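Local coordinates for protein SSD1 (Saccharomyces cerevisiae S288C, PDB 7AM1), which binds mRNA untranslated regions and represses translation, as a pseudonuclease of the RNase II family that has lost enzymatic activity and recognises RNA at an alternative site, at residues Asp316-Asp321 with Glu711-Leu716; His715-Lys720 with Ser841-Thr846. All coordinates share one frame; numbering follows the deposited sequence.

Interaction 1 of 2, residues Asp316-Asp321 with Glu711-Leu716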
ATOM      1  N   ASP A 316      14.585  -0.252  11.228  1.00 45.29           N
ATOM      2  CA  ASP A 316      15.357  -1.420  10.819  1.00 46.99           C
ATOM      3  C   ASP A 316      14.475  -2.662  10.773  1.00 44.32           C
ATOM      4  O   ASP A 316      14.587  -3.481   9.854  1.00 43.48           O
ATOM      5  CB  ASP A 316      16.530  -1.616  11.778  1.00 52.86           C
ATOM      6  CG  ASP A 316      17.593  -2.543  11.229  1.00 59.24           C
ATOM      7  OD1 ASP A 316      17.442  -3.025  10.089  1.00 61.08           O
ATOM      8  OD2 ASP A 316      18.588  -2.789  11.944  1.00 62.70           O
ATOM      9  N   SER A 317      13.572  -2.801  11.748  1.00 43.93           N
ATOM     10  CA  SER A 317      12.697  -3.967  11.799  1.00 43.44           C
ATOM     11  C   SER A 317      11.710  -3.973  10.640  1.00 40.61           C
ATOM     12  O   SER A 317      11.417  -5.031  10.070  1.00 39.59           O
ATOM     13  CB  SER A 317      11.951  -3.998  13.132  1.00 45.87           C
ATOM     14  OG  SER A 317      10.945  -4.993  13.124  1.00 46.57           O
ATOM     15  N   ILE A 318      11.179  -2.800  10.284  1.00 38.06           N
ATOM     16  CA  ILE A 318      10.296  -2.708   9.126  1.00 36.67           C
ATOM     17  C   ILE A 318      11.035  -3.130   7.865  1.00 36.64           C
ATOM     18  O   ILE A 318      10.498  -3.871   7.033  1.00 36.22           O
ATOM     19  CB  ILE A 318       9.724  -1.281   8.995  1.00 36.80           C
ATOM     20  CG1 ILE A 318       8.709  -1.031  10.112  1.00 36.87           C
ATOM     21  CG2 ILE A 318       9.108  -1.072   7.600  1.00 36.43           C
ATOM     22  CD1 ILE A 318       8.301   0.410  10.273  1.00 37.34           C
ATOM     23  N   LEU A 319      12.278  -2.675   7.705  1.00 39.34           N
ATOM     24  CA  LEU A 319      13.045  -3.019   6.513  1.00 40.90           C
ATOM     25  C   LEU A 319      13.328  -4.516   6.452  1.00 39.94           C
ATOM     26  O   LEU A 319      13.129  -5.151   5.409  1.00 39.45           O
ATOM     27  CB  LEU A 319      14.346  -2.215   6.475  1.00 42.81           C
ATOM     28  CG  LEU A 319      14.214  -0.734   6.106  1.00 43.24           C
ATOM     29  CD1 LEU A 319      15.519  -0.003   6.368  1.00 44.01           C
ATOM     30  CD2 LEU A 319      13.798  -0.567   4.651  1.00 43.49           C
ATOM     31  N   ARG A 320      13.805  -5.095   7.561  1.00 39.23           N
ATOM     32  CA  ARG A 320      14.140  -6.516   7.574  1.00 41.01           C
ATOM     33  C   ARG A 320      12.903  -7.381   7.377  1.00 39.56           C
ATOM     34  O   ARG A 320      12.951  -8.400   6.677  1.00 37.91           O
ATOM     35  CB  ARG A 320      14.801  -6.917   8.891  1.00 45.00           C
ATOM     36  CG  ARG A 320      16.042  -6.174   9.321  1.00 51.42           C
ATOM     37  CD  ARG A 320      17.254  -6.545   8.513  1.00 58.36           C
ATOM     38  NE  ARG A 320      18.359  -5.643   8.821  1.00 64.42           N
ATOM     39  CZ  ARG A 320      19.180  -5.806   9.858  1.00 68.95           C
ATOM     40  NH1 ARG A 320      19.029  -6.843  10.671  1.00 70.04           N
ATOM     41  NH2 ARG A 320      20.159  -4.944  10.078  1.00 71.37           N
ATOM     42  N   ASP A 321      11.795  -7.020   8.035  1.00 41.66           N
ATOM     43  CA  ASP A 321      10.569  -7.793   7.887  1.00 43.53           C
ATOM     44  C   ASP A 321      10.119  -7.816   6.442  1.00 42.86           C
ATOM     45  O   ASP A 321       9.458  -8.766   6.007  1.00 43.74           O
ATOM     46  CB  ASP A 321       9.463  -7.217   8.765  1.00 46.72           C
ATOM     47  CG  ASP A 321       8.268  -8.144   8.873  1.00 50.76           C
ATOM     48  OD1 ASP A 321       8.466  -9.359   9.110  1.00 50.83           O
ATOM     49  OD2 ASP A 321       7.126  -7.652   8.745  1.00 53.36           O
ATOM     50  N   GLU A 711       4.127   2.011   3.885  1.00 32.90           N
ATOM     51  CA  GLU A 711       2.921   2.249   4.674  1.00 34.30           C
ATOM     52  C   GLU A 711       3.132   1.928   6.148  1.00 32.24           C
ATOM     53  O   GLU A 711       2.537   2.580   7.014  1.00 32.03           O
ATOM     54  CB  GLU A 711       1.758   1.439   4.103  1.00 37.95           C
ATOM     55  CG  GLU A 711       1.371   1.909   2.700  1.00 43.97           C
ATOM     56  CD  GLU A 711      -0.129   2.023   2.483  1.00 47.26           C
ATOM     57  OE1 GLU A 711      -0.895   1.332   3.192  1.00 50.28           O
ATOM     58  OE2 GLU A 711      -0.537   2.811   1.602  1.00 45.64           O
ATOM     59  N   GLN A 712       3.945   0.918   6.457  1.00 33.37           N
ATOM     60  CA  GLN A 712       4.238   0.604   7.851  1.00 34.15           C
ATOM     61  C   GLN A 712       4.976   1.753   8.521  1.00 33.17           C
ATOM     62  O   GLN A 712       4.733   2.060   9.692  1.00 33.18           O
ATOM     63  CB  GLN A 712       5.047  -0.687   7.928  1.00 36.84           C
ATOM     64  CG  GLN A 712       4.195  -1.933   7.731  1.00 40.91           C
ATOM     65  CD  GLN A 712       5.018  -3.187   7.497  1.00 44.94           C
ATOM     66  OE1 GLN A 712       6.241  -3.182   7.636  1.00 44.95           O
ATOM     67  NE2 GLN A 712       4.346  -4.267   7.123  1.00 48.08           N
ATOM     68  N   ALA A 713       5.896   2.390   7.794  1.00 32.49           N
ATOM     69  CA  ALA A 713       6.640   3.510   8.355  1.00 33.15           C
ATOM     70  C   ALA A 713       5.757   4.747   8.490  1.00 33.64           C
ATOM     71  O   ALA A 713       5.862   5.487   9.475  1.00 34.73           O
ATOM     72  CB  ALA A 713       7.868   3.796   7.491  1.00 33.92           C
ATOM     73  N   ILE A 714       4.874   4.986   7.518  1.00 31.94           N
ATOM     74  CA  ILE A 714       3.883   6.048   7.672  1.00 32.76           C
ATOM     75  C   ILE A 714       3.043   5.801   8.916  1.00 33.66           C
ATOM     76  O   ILE A 714       2.831   6.700   9.740  1.00 34.66           O
ATOM     77  CB  ILE A 714       2.991   6.144   6.423  1.00 31.47           C
ATOM     78  CG1 ILE A 714       3.787   6.641   5.215  1.00 32.71           C
ATOM     79  CG2 ILE A 714       1.802   7.040   6.708  1.00 30.06           C
ATOM     80  CD1 ILE A 714       3.034   6.487   3.901  1.00 33.03           C
ATOM     81  N   HIS A 715       2.518   4.580   9.046  1.00 34.32           N
ATOM     82  CA  HIS A 715       1.648   4.246  10.164  1.00 33.31           C
ATOM     83  C   HIS A 715       2.351   4.487  11.487  1.00 32.68           C
ATOM     84  O   HIS A 715       1.757   5.014  12.434  1.00 31.72           O
ATOM     85  CB  HIS A 715       1.212   2.784  10.041  1.00 33.81           C
ATOM     86  CG  HIS A 715       0.401   2.287  11.196  1.00 34.58           C
ATOM     87  ND1 HIS A 715       0.976   1.750  12.328  1.00 35.92           N
ATOM     88  CD2 HIS A 715      -0.937   2.231  11.390  1.00 34.46           C
ATOM     89  CE1 HIS A 715       0.026   1.392  13.174  1.00 35.35           C
ATOM     90  NE2 HIS A 715      -1.145   1.673  12.628  1.00 35.13           N
ATOM     91  N   LEU A 716       3.630   4.125  11.556  1.00 34.47           N
ATOM     92  CA  LEU A 716       4.404   4.302  12.777  1.00 37.55           C
ATOM     93  C   LEU A 716       4.496   5.777  13.149  1.00 37.34           C
ATOM     94  O   LEU A 716       4.201   6.161  14.286  1.00 35.12           O
ATOM     95  CB  LEU A 716       5.789   3.688  12.580  1.00 39.76           C
ATOM     96  CG  LEU A 716       6.808   3.731  13.710  1.00 42.13           C
ATOM     97  CD1 LEU A 716       6.305   2.911  14.900  1.00 42.79           C
ATOM     98  CD2 LEU A 716       8.153   3.213  13.214  1.00 42.91           C
TER
HETATM   99  O   HOH W   1       6.100  -6.731   6.254  1.00 49.91           O
HETATM  100  O   HOH W   2       6.881  -4.867  10.133  1.00 52.28           O

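Interaction 2 of 2, residues His715-Lys720 with Ser841-Thr846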
ATOM      1  N   HIS A 715       2.518   4.580   9.046  1.00 34.32           N
ATOM      2  CA  HIS A 715       1.648   4.246  10.164  1.00 33.31           C
ATOM      3  C   HIS A 715       2.351   4.487  11.487  1.00 32.68           C
ATOM      4  O   HIS A 715       1.757   5.014  12.434  1.00 31.72           O
ATOM      5  CB  HIS A 715       1.212   2.784  10.041  1.00 33.81           C
ATOM      6  CG  HIS A 715       0.401   2.287  11.196  1.00 34.58           C
ATOM      7  ND1 HIS A 715       0.976   1.750  12.328  1.00 35.92           N
ATOM      8  CD2 HIS A 715      -0.937   2.231  11.390  1.00 34.46           C
ATOM      9  CE1 HIS A 715       0.026   1.392  13.174  1.00 35.35           C
ATOM     10  NE2 HIS A 715      -1.145   1.673  12.628  1.00 35.13           N
ATOM     11  N   LEU A 716       3.630   4.125  11.556  1.00 34.47           N
ATOM     12  CA  LEU A 716       4.404   4.302  12.777  1.00 37.55           C
ATOM     13  C   LEU A 716       4.496   5.777  13.149  1.00 37.34           C
ATOM     14  O   LEU A 716       4.201   6.161  14.286  1.00 35.12           O
ATOM     15  CB  LEU A 716       5.789   3.688  12.580  1.00 39.76           C
ATOM     16  CG  LEU A 716       6.808   3.731  13.710  1.00 42.13           C
ATOM     17  CD1 LEU A 716       6.305   2.911  14.900  1.00 42.79           C
ATOM     18  CD2 LEU A 716       8.153   3.213  13.214  1.00 42.91           C
ATOM     19  N   LEU A 717       4.898   6.621  12.196  1.00 36.70           N
ATOM     20  CA  LEU A 717       5.043   8.043  12.481  1.00 36.62           C
ATOM     21  C   LEU A 717       3.699   8.709  12.729  1.00 36.84           C
ATOM     22  O   LEU A 717       3.613   9.645  13.533  1.00 37.98           O
ATOM     23  CB  LEU A 717       5.766   8.728  11.326  1.00 36.08           C
ATOM     24  CG  LEU A 717       6.120  10.203  11.500  1.00 36.66           C
ATOM     25  CD1 LEU A 717       6.876  10.435  12.797  1.00 38.25           C
ATOM     26  CD2 LEU A 717       6.929  10.685  10.298  1.00 36.40           C
ATOM     27  N   LEU A 718       2.643   8.240  12.060  1.00 36.07           N
ATOM     28  CA  LEU A 718       1.313   8.798  12.280  1.00 34.64           C
ATOM     29  C   LEU A 718       0.815   8.501  13.690  1.00 33.97           C
ATOM     30  O   LEU A 718       0.201   9.360  14.332  1.00 34.02           O
ATOM     31  CB  LEU A 718       0.337   8.243  11.244  1.00 36.21           C
ATOM     32  CG  LEU A 718      -1.103   8.729  11.402  1.00 39.27           C
ATOM     33  CD1 LEU A 718      -1.176  10.242  11.295  1.00 40.18           C
ATOM     34  CD2 LEU A 718      -1.999   8.069  10.371  1.00 40.73           C
ATOM     35  N   CYS A 719       1.059   7.286  14.181  1.00 34.09           N
ATOM     36  CA  CYS A 719       0.656   6.948  15.541  1.00 34.85           C
ATOM     37  C   CYS A 719       1.383   7.820  16.554  1.00 33.49           C
ATOM     38  O   CYS A 719       0.783   8.295  17.525  1.00 35.19           O
ATOM     39  CB  CYS A 719       0.927   5.470  15.813  1.00 34.50           C
ATOM     40  SG  CYS A 719      -0.221   4.360  15.002  1.00 36.93           S
ATOM     41  N   LYS A 720       2.682   8.035  16.348  1.00 35.30           N
ATOM     42  CA  LYS A 720       3.440   8.939  17.204  1.00 38.97           C
ATOM     43  C   LYS A 720       2.875  10.353  17.160  1.00 37.79           C
ATOM     44  O   LYS A 720       2.812  11.039  18.190  1.00 37.62           O
ATOM     45  CB  LYS A 720       4.901   8.922  16.764  1.00 45.23           C
ATOM     46  CG  LYS A 720       5.822   9.839  17.529  1.00 51.27           C
ATOM     47  CD  LYS A 720       7.258   9.568  17.099  1.00 56.61           C
ATOM     48  CE  LYS A 720       8.120  10.815  17.136  1.00 61.36           C
ATOM     49  NZ  LYS A 720       9.010  10.878  15.941  1.00 63.67           N
ATOM     50  N   SER A 841       8.767  19.004  10.083  1.00 49.13           N
ATOM     51  CA  SER A 841       9.221  20.044   9.168  1.00 51.83           C
ATOM     52  C   SER A 841      10.498  19.613   8.456  1.00 51.55           C
ATOM     53  O   SER A 841      10.621  19.756   7.234  1.00 51.32           O
ATOM     54  CB  SER A 841       9.430  21.351   9.936  1.00 55.25           C
ATOM     55  OG  SER A 841       9.953  22.364   9.096  1.00 58.23           O
ATOM     56  N   ASP A 842      11.460  19.075   9.210  1.00 51.89           N
ATOM     57  CA  ASP A 842      12.696  18.589   8.604  1.00 52.84           C
ATOM     58  C   ASP A 842      12.410  17.512   7.564  1.00 51.14           C
ATOM     59  O   ASP A 842      13.031  17.487   6.496  1.00 53.18           O
ATOM     60  CB  ASP A 842      13.631  18.048   9.686  1.00 54.81           C
ATOM     61  CG  ASP A 842      14.117  19.127  10.633  1.00 58.77           C
ATOM     62  OD1 ASP A 842      14.192  20.304  10.220  1.00 60.82           O
ATOM     63  OD2 ASP A 842      14.418  18.794  11.799  1.00 60.08           O
ATOM     64  N   LEU A 843      11.476  16.611   7.859  1.00 47.16           N
ATOM     65  CA  LEU A 843      11.061  15.587   6.910  1.00 45.88           C
ATOM     66  C   LEU A 843      10.105  16.116   5.847  1.00 45.36           C
ATOM     67  O   LEU A 843       9.661  15.339   4.993  1.00 44.00           O
ATOM     68  CB  LEU A 843      10.405  14.426   7.660  1.00 46.81           C
ATOM     69  CG  LEU A 843      11.284  13.757   8.721  1.00 49.42           C
ATOM     70  CD1 LEU A 843      10.500  12.724   9.515  1.00 50.04           C
ATOM     71  CD2 LEU A 843      12.503  13.119   8.079  1.00 50.66           C
ATOM     72  N   HIS A 844       9.775  17.408   5.881  1.00 47.36           N
ATOM     73  CA  HIS A 844       8.848  18.003   4.920  1.00 51.83           C
ATOM     74  C   HIS A 844       7.501  17.284   4.944  1.00 48.54           C
ATOM     75  O   HIS A 844       6.921  16.959   3.906  1.00 49.10           O
ATOM     76  CB  HIS A 844       9.446  18.017   3.510  1.00 60.16           C
ATOM     77  CG  HIS A 844      10.701  18.826   3.401  1.00 68.95           C
ATOM     78  ND1 HIS A 844      11.951  18.303   3.653  1.00 71.30           N
ATOM     79  CD2 HIS A 844      10.897  20.127   3.080  1.00 72.45           C
ATOM     80  CE1 HIS A 844      12.863  19.244   3.487  1.00 73.21           C
ATOM     81  NE2 HIS A 844      12.250  20.360   3.138  1.00 73.45           N
ATOM     82  N   LEU A 845       7.010  17.032   6.153  1.00 46.19           N
ATOM     83  CA  LEU A 845       5.699  16.442   6.375  1.00 44.65           C
ATOM     84  C   LEU A 845       4.758  17.495   6.949  1.00 47.83           C
ATOM     85  O   LEU A 845       5.191  18.533   7.455  1.00 50.44           O
ATOM     86  CB  LEU A 845       5.798  15.243   7.321  1.00 41.22           C
ATOM     87  CG  LEU A 845       6.738  14.119   6.886  1.00 40.47           C
ATOM     88  CD1 LEU A 845       6.956  13.140   8.035  1.00 41.07           C
ATOM     89  CD2 LEU A 845       6.187  13.400   5.676  1.00 38.32           C
ATOM     90  N   THR A 846       3.459  17.210   6.880  1.00 47.91           N
ATOM     91  CA  THR A 846       2.423  18.140   7.316  1.00 48.83           C
ATOM     92  C   THR A 846       1.633  17.537   8.469  1.00 46.97           C
ATOM     93  O   THR A 846       1.207  16.379   8.398  1.00 44.49           O
ATOM     94  CB  THR A 846       1.485  18.489   6.156  1.00 50.93           C
ATOM     95  OG1 THR A 846       2.229  19.155   5.131  1.00 52.16           O
ATOM     96  CG2 THR A 846       0.353  19.398   6.619  1.00 52.82           C
TER

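Interaction 1 of 2, residues Asp316-Asp321 with Glu711-Leu716
Gln712 lays its side chain alongside Ile318, the two running past each other in opposite directions. The Gln712 chain is extended beyond CG (chi2 167°), which carries the amide along the flank of the isoleucine, where OE1 comes 3.6 Å from Ile318 CG2. The same OE1 also accepts a hydrogen bond from Asn322 ND2, and two waters tie the amide to Asp321. One water accepts from Gln712 NE2 at 3.1 Å and donates to Asp321 OD2 at 2.8 Å; the other donates to both Gln712 OE1 and Asp321 OD2. OE1 thus accepts while NE2 donates, which probably fixes which way round the amide lies; Asp321 OD1 is held by the backbone N of Ser222.

The contact lies where the second cold-shock domain meets the long helix 689-725, which leads on to the C-terminal domain; helix 311-321 follows the last strand of the OB-type antiparallel sheet of the cold-shock domain. The short helical segments run nearly antiparallel, at 157°, with axes 10.2 Å apart.

At Ala713 the partner is again Ile318, whose CD1 lies 4.0 Å from Ala713 N; the small Ala713 side chain, its CB 4.4 Å from Ile318 CD1, is consistent with the methyl resting there. With CG1 anti to the carbonyl carbon (chi1 -71°) and the chain extended beyond it, CD1 reaches the backbone between Gln712 and Ala713. One turn beyond Gln712, Leu716 completes the apolar patch, its CD2 standing 4.1 Å from Ile318 CD1. Cutting Ile318 back to an alanine is likely to open a gap beside Ala713 and Leu716 CD2 and to remove the apolar flank on which Gln712 lies. Leu716 also touches Glu314 and Ile315, earlier on helix 311-321.

Interaction 2 of 2, residues His715-Lys720 with Ser841-Thr846
Neither flat group takes part where Leu717 meets Leu843 and Leu845; both rings lie well away from the other segment. The His715 ring carries Cys719 SG over one face, 3.5 Å above its plane and offset toward the rim, while its NE2 is hydrogen-bonded to Gly186 O. The His844 ring has Ser841 O similarly offset over one face.

The contact itself is made by methyl groups. Leu717 has CG anti to its own nitrogen (chi1 -175°), and its CD2 reaches out tip to tip toward both leucines: it stands 4.2 Å from Leu843 CD1 and 3.3 Å from Leu845 CD1. The second separation is tighter than usual for carbon atoms, so its exact value is doubtful.

Helix 834-842 closes in a Schellman motif, with His844, between the two leucines, at positive phi (57°). His844 N bonds back to Ser841 O at 2.8 Å, a turn consistent with Leu843 and Leu845 both being directed toward helix 689-725. A salt bridge from Lys720 to Glu839 joins the same two helices nearby.

With no hydrogen bond linking the two segments, their grip is purely apolar and depends on how the leucine methyls fit.

In the fold
Helix 689-725 serves both contacts, and the segments overlap at His715 and Leu716, yet successive leucines point to different neighbours: Leu716 to the cold-shock helix in interaction 1, Leu717 to the end of helix 834-842 in interaction 2. The centres are 13 Å apart, and each contact is partly buried. Interaction 1 joins two helices side by side, buries 185 Å² and combines apolar packing with a hydrated polar margin. Interaction 2, farther from the centre of the chain, sets a helix against the turn that follows helix 834-842, and buries 80 Å². Both rest on aliphatic side chains; only interaction 1 adds a water-bridged polar edge.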